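Local coordinates for protein carbohydrate binding module (Escherichia coli, PDB 2XFD) that probably binds plant cell-wall polysaccharides such as xylan through a calcium-dependent site, which here holds the disaccharide cellobiose, at residues Val18-Gly23 with Ile49-Thr54; Thr25-Trp30 with Ala41-Thr46. All coordinates share one frame; numbering follows the deposited sequence. Where two conformers were deposited one is given.

Contact 1 (Val18-Gly23 with Ile49-Thr54); sequences VSLQVG and IRVAFT
Q21 lays its amide end over the neighbouring strand, where OE1 comes to 3.7 Å from R50 CB and 3.8 Å from A52 CB. The chain reaches there because CG stands anti to the carbonyl carbon (chi1 -57°) and the chain runs extended beyond it. R50 is extended as well, and the two long side chains cross obliquely with amide and guanidinium planes 54° apart. They are joined through one water, which donates to Q21 OE1 and accepts from R50 NH2, lying in the guanidinium plane at its edge. The stronger partner of R50 is E48, in a salt bridge at NE, and Y105 meets the guanidinium in a cation-pi contact. At the other end of this face a second water links S19 OG and T54 OG1.

The backbones form regular antiparallel pairing. S19 with A52 and Q21 with R50 are hydrogen-bonded pairs, each closed by two N-H···O bonds, such as S19 N to A52 O at 2.8 Å; V18–F53, L20–V51 and V22–I49 are the non-hydrogen-bonded pairs between and beyond them. The acceptor O atoms also receive CA-H groups, the shortest being V18 CA to A52 O at 3.0 Å.

On the opposite face the contact is apolar. L20 CD1, set by chi2 (63°), meets I49 CG2 at 3.8 Å, while V22 CG2 lies 4.2 Å from I49 CG1. This is one half of a beta-sandwich interior: I49 and V51 pack on I67 of strand 62-69, and L20 and I49 on I5 of strand 4-11. Within their own four-stranded sheet, 17-22 and 48-53 are the central pair, flanked by strands 25-31 and 104-110.

Contact 2 (Thr25-Trp30 with Ala41-Thr46); sequences TTVQTW and ASTSLT
V27 and A41 meet through apolar carbons, V27 CG1 lying 3.9 Å from A41 CB. The same methyl carbon on A41 is approached by W30, whose CH2 and CZ2 each come to 4.1 Å, and by Q28 CB. Farther along, L45 CD1 touches T25 CB at 3.7 Å, the two side chains crossing at about a right angle.

No hydrogen bond spans the segments; the oxygens S42 O and T43 OG1 lie beside V27 methyls. V27 holds CG1 anti to its backbone N (chi1 174°), and this methyl lies 3.6 Å from S42 O; CG2 faces T43 OG1 at 4.0 Å. An alanine at V27 would probably open a gap beside A41, S42 O and T43, since both methyl branches that fill it would be gone.

Two local motifs shape the facing backbones. V27 and Q28 both pair with L20 of strand 17-22, a classic beta bulge on this outermost strand of its sheet. Opposite it, T43 OG1 accepts from L45 N at 3.0 Å in an ST turn as the chain leaves strand 37-42, which belongs to the other sheet; the contact thus bridges one margin of the sandwich.

Within 25-30, Q28, bent at chi2 (56°), sets CG 3.2 Å above one face of the W30 ring, offset toward its rim; outside the two segments, Y39 meets the same indole with planes at about 45°.

How the contacts relate
The centres of contacts 1 and 2 lie 8 Å apart, and the two touch directly. Strand 17-22 of contact 1 neighbours strand 25-31 of contact 2 in the four-stranded sheet, with probable backbone hydrogen bonds between the two strands; V22 also packs against L45. Along the chain the order is 18-23, 25-30, 41-46, 49-54, so contact 2 falls wholly between the halves of contact 1. Contact 1 pairs two strands within one sheet, whereas contact 2 joins that sheet's edge to strand 37-42 of the other. In contact 1 the F53 side chain comes to about 4 Å from a bound calcium and about 6 Å from a bound glucose unit; contact 2 lies at the surface, its centre 13 Å from the chain centre against 6 Å.

Contact 1 (Val18-Gly23 with Ile49-Thr54)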
loop_
_atom_site.group_PDB
_atom_site.type_symbol
_atom_site.label_atom_id
_atom_site.label_comp_id
_atom_site.label_asym_id
_atom_site.label_seq_id
_atom_site.Cartn_x
_atom_site.Cartn_y
_atom_site.Cartn_z
ATOM N N VAL A 18 -5.855 1.016 5.036
ATOM C CA VAL A 18 -4.713 1.539 4.331
ATOM C C VAL A 18 -4.911 3.019 4.038
ATOM O O VAL A 18 -6.031 3.527 3.863
ATOM C CB VAL A 18 -4.399 0.796 3.040
ATOM C CG1 VAL A 18 -3.979 -0.609 3.359
ATOM C CG2 VAL A 18 -5.536 0.872 2.044
ATOM N N SER A 19 -3.797 3.691 3.930
ATOM C CA SER A 19 -3.720 5.102 3.539
ATOM C C SER A 19 -2.856 5.254 2.304
ATOM O O SER A 19 -1.739 4.770 2.256
ATOM C CB SER A 19 -3.109 5.893 4.689
ATOM O OG SER A 19 -3.964 5.898 5.810
ATOM N N LEU A 20 -3.388 5.985 1.351
ATOM C CA LEU A 20 -2.601 6.470 0.212
ATOM C C LEU A 20 -1.956 7.798 0.636
ATOM O O LEU A 20 -2.700 8.720 0.995
ATOM C CB LEU A 20 -3.522 6.708 -0.994
ATOM C CG LEU A 20 -2.833 7.313 -2.182
ATOM C CD1 LEU A 20 -1.737 6.475 -2.794
ATOM C CD2 LEU A 20 -3.877 7.639 -3.244
ATOM N N GLN A 21 -0.655 7.861 0.584
ATOM C CA GLN A 21 0.099 9.043 1.010
ATOM C C GLN A 21 0.931 9.577 -0.140
ATOM O O GLN A 21 1.458 8.775 -0.931
ATOM C CB GLN A 21 1.011 8.675 2.172
ATOM C CG GLN A 21 0.289 8.089 3.356
ATOM C CD GLN A 21 1.264 7.613 4.424
ATOM O OE1 GLN A 21 2.277 6.995 4.148
ATOM N NE2 GLN A 21 0.895 7.825 5.627
ATOM N N VAL A 22 1.078 10.874 -0.234
ATOM C CA VAL A 22 1.941 11.476 -1.215
ATOM C C VAL A 22 2.797 12.522 -0.480
ATOM O O VAL A 22 2.231 13.458 0.140
ATOM C CB VAL A 22 1.187 12.072 -2.387
ATOM C CG1 VAL A 22 2.164 12.723 -3.343
ATOM C CG2 VAL A 22 0.402 11.015 -3.096
ATOM N N GLY A 23 4.111 12.366 -0.453
ATOM C CA GLY A 23 4.976 13.273 0.294
ATOM C C GLY A 23 4.706 13.278 1.771
ATOM O O GLY A 23 5.027 14.258 2.469
ATOM N N ILE A 49 4.895 8.505 -3.462
ATOM C CA ILE A 49 3.670 7.777 -3.192
ATOM C C ILE A 49 3.975 6.605 -2.278
ATOM O O ILE A 49 4.870 5.811 -2.520
ATOM C CB ILE A 49 3.027 7.222 -4.492
ATOM C CG1 ILE A 49 2.701 8.364 -5.468
ATOM C CG2 ILE A 49 1.828 6.403 -4.175
ATOM C CD1 ILE A 49 2.429 7.814 -6.874
ATOM N N ARG A 50 3.182 6.471 -1.199
ATOM C CA ARG A 50 3.208 5.299 -0.340
ATOM C C ARG A 50 1.809 4.765 -0.153
ATOM O O ARG A 50 0.824 5.510 -0.115
ATOM C CB ARG A 50 3.804 5.665 1.018
ATOM C CG ARG A 50 5.241 6.118 0.962
ATOM C CD ARG A 50 5.734 6.610 2.289
ATOM N NE ARG A 50 7.108 7.029 2.121
ATOM C CZ ARG A 50 7.812 7.632 3.083
ATOM N NH1 ARG A 50 9.027 8.081 2.805
ATOM N NH2 ARG A 50 7.318 7.762 4.282
ATOM N N VAL A 51 1.697 3.440 -0.029
ATOM C CA VAL A 51 0.491 2.790 0.456
ATOM C C VAL A 51 0.854 2.186 1.791
ATOM O O VAL A 51 1.742 1.345 1.890
ATOM C CB VAL A 51 -0.037 1.730 -0.484
ATOM C CG1 VAL A 51 -1.213 1.024 0.118
ATOM C CG2 VAL A 51 -0.382 2.342 -1.828
ATOM N N ALA A 52 0.202 2.695 2.855
ATOM C CA ALA A 52 0.533 2.345 4.229
ATOM C C ALA A 52 -0.571 1.584 4.878
ATOM O O ALA A 52 -1.739 1.954 4.820
ATOM C CB ALA A 52 0.779 3.596 5.056
ATOM N N PHE A 53 -0.220 0.522 5.583
ATOM C CA PHE A 53 -1.117 -0.272 6.447
ATOM C C PHE A 53 -0.924 0.283 7.858
ATOM O O PHE A 53 0.198 0.387 8.317
ATOM C CB PHE A 53 -0.700 -1.736 6.372
ATOM C CG PHE A 53 -1.376 -2.717 7.297
ATOM C CD1 PHE A 53 -2.726 -2.638 7.672
ATOM C CD2 PHE A 53 -0.668 -3.818 7.698
ATOM C CE1 PHE A 53 -3.313 -3.612 8.462
ATOM C CE2 PHE A 53 -1.238 -4.809 8.462
ATOM C CZ PHE A 53 -2.568 -4.729 8.837
ATOM N N THR A 54 -2.019 0.649 8.529
ATOM C CA THR A 54 -1.928 1.445 9.755
ATOM C C THR A 54 -2.576 0.795 10.967
ATOM O O THR A 54 -2.389 1.350 12.048
ATOM C CB THR A 54 -2.558 2.811 9.518
ATOM O OG1 THR A 54 -3.947 2.658 9.246
ATOM C CG2 THR A 54 -1.902 3.576 8.390
HETATM O O HOH W 1 -5.162 3.891 7.235
HETATM O O HOH W 2 4.725 7.216 5.500
#

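Contact 2 (Thr25-Trp30 with Ala41-Thr46)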
loop_
_atom_site.group_PDB
_atom_site.type_symbol
_atom_site.label_atom_id
_atom_site.label_comp_id
_atom_site.label_asym_id
_atom_site.label_seq_id
_atom_site.Cartn_x
_atom_site.Cartn_y
_atom_site.Cartn_z
ATOM N N THR A 25 1.671 13.282 3.067
ATOM C CA THR A 25 0.318 13.711 3.249
ATOM C C THR A 25 -0.620 12.552 2.954
ATOM O O THR A 25 -0.519 11.904 1.914
ATOM C CB THR A 25 -0.080 14.828 2.243
ATOM O OG1 THR A 25 0.871 15.864 2.362
ATOM C CG2 THR A 25 -1.452 15.247 2.389
ATOM N N THR A 26 -1.531 12.232 3.850
ATOM C CA THR A 26 -2.568 11.232 3.564
ATOM C C THR A 26 -3.581 11.808 2.594
ATOM O O THR A 26 -4.270 12.757 2.942
ATOM C CB THR A 26 -3.208 10.743 4.841
ATOM O OG1 THR A 26 -2.195 9.977 5.549
ATOM C CG2 THR A 26 -4.430 9.852 4.511
ATOM N N VAL A 27 -3.691 11.254 1.418
ATOM C CA VAL A 27 -4.656 11.627 0.401
ATOM C C VAL A 27 -6.003 11.019 0.638
ATOM O O VAL A 27 -7.052 11.685 0.522
ATOM C CB VAL A 27 -4.122 11.216 -1.033
ATOM C CG1 VAL A 27 -5.175 11.459 -2.095
ATOM C CG2 VAL A 27 -2.855 12.001 -1.327
ATOM N N GLN A 28 -6.050 9.754 1.022
ATOM C CA GLN A 28 -7.313 9.060 1.272
ATOM C C GLN A 28 -6.994 7.833 2.097
ATOM O O GLN A 28 -5.927 7.248 1.952
ATOM C CB GLN A 28 -7.993 8.672 -0.021
ATOM C CG GLN A 28 -9.419 8.080 0.089
ATOM C CD GLN A 28 -10.354 8.978 0.800
ATOM O OE1 GLN A 28 -10.985 9.761 0.193
ATOM N NE2 GLN A 28 -10.387 8.896 2.098
ATOM N N THR A 29 -7.917 7.438 2.959
ATOM C CA THR A 29 -7.862 6.194 3.690
ATOM C C THR A 29 -9.056 5.329 3.278
ATOM O O THR A 29 -10.135 5.865 3.000
ATOM C CB THR A 29 -7.836 6.468 5.172
ATOM O OG1 THR A 29 -9.043 6.970 5.662
ATOM C CG2 THR A 29 -6.677 7.322 5.530
ATOM N N TRP A 30 -8.864 4.020 3.294
ATOM C CA TRP A 30 -9.865 3.032 2.968
ATOM C C TRP A 30 -9.811 1.880 3.933
ATOM O O TRP A 30 -8.732 1.456 4.346
ATOM C CB TRP A 30 -9.678 2.528 1.548
ATOM C CG TRP A 30 -9.839 3.555 0.502
ATOM C CD1 TRP A 30 -11.016 4.098 0.060
ATOM C CD2 TRP A 30 -8.834 4.107 -0.354
ATOM N NE1 TRP A 30 -10.821 4.973 -0.948
ATOM C CE2 TRP A 30 -9.483 4.975 -1.239
ATOM C CE3 TRP A 30 -7.443 3.909 -0.479
ATOM C CZ2 TRP A 30 -8.803 5.650 -2.245
ATOM C CZ3 TRP A 30 -6.766 4.599 -1.458
ATOM C CH2 TRP A 30 -7.476 5.426 -2.365
ATOM N N ALA A 41 -8.252 7.716 -5.975
ATOM C CA ALA A 41 -8.251 9.083 -5.486
ATOM C C ALA A 41 -7.487 9.968 -6.436
ATOM O O ALA A 41 -6.684 9.540 -7.221
ATOM C CB ALA A 41 -7.654 9.176 -4.096
ATOM N N SER A 42 -7.751 11.258 -6.295
ATOM C CA SER A 42 -7.137 12.333 -7.041
ATOM C C SER A 42 -6.240 13.137 -6.134
ATOM O O SER A 42 -6.544 13.281 -4.942
ATOM C CB SER A 42 -8.214 13.349 -7.554
ATOM O OG SER A 42 -9.093 12.770 -8.512
ATOM N N THR A 43 -5.170 13.692 -6.663
ATOM C CA THR A 43 -4.335 14.601 -5.891
ATOM C C THR A 43 -3.548 15.515 -6.872
ATOM O O THR A 43 -3.091 15.079 -7.930
ATOM C CB THR A 43 -3.338 13.855 -4.984
ATOM O OG1 THR A 43 -2.604 14.774 -4.188
ATOM C CG2 THR A 43 -2.381 12.960 -5.724
ATOM N N SER A 44 -3.333 16.737 -6.397
ATOM C CA SER A 44 -2.454 17.734 -6.998
ATOM C C SER A 44 -0.987 17.562 -6.529
ATOM O O SER A 44 -0.102 18.177 -7.048
ATOM C CB SER A 44 -2.943 19.149 -6.679
ATOM O OG SER A 44 -2.890 19.460 -5.329
ATOM N N LEU A 45 -0.774 16.781 -5.498
ATOM C CA LEU A 45 0.560 16.569 -4.935
ATOM C C LEU A 45 1.365 15.705 -5.915
ATOM O O LEU A 45 0.818 14.911 -6.676
ATOM C CB LEU A 45 0.454 15.921 -3.578
ATOM C CG LEU A 45 -0.251 16.738 -2.500
ATOM C CD1 LEU A 45 -0.465 15.920 -1.284
ATOM C CD2 LEU A 45 0.505 18.052 -2.183
ATOM N N THR A 46 2.710 15.851 -5.845
ATOM C CA THR A 46 3.601 15.222 -6.823
ATOM C C THR A 46 4.709 14.385 -6.256
ATOM O O THR A 46 5.497 13.827 -6.978
ATOM C CB THR A 46 4.233 16.315 -7.721
ATOM O OG1 THR A 46 5.007 17.189 -6.889
ATOM C CG2 THR A 46 3.240 17.154 -8.444
#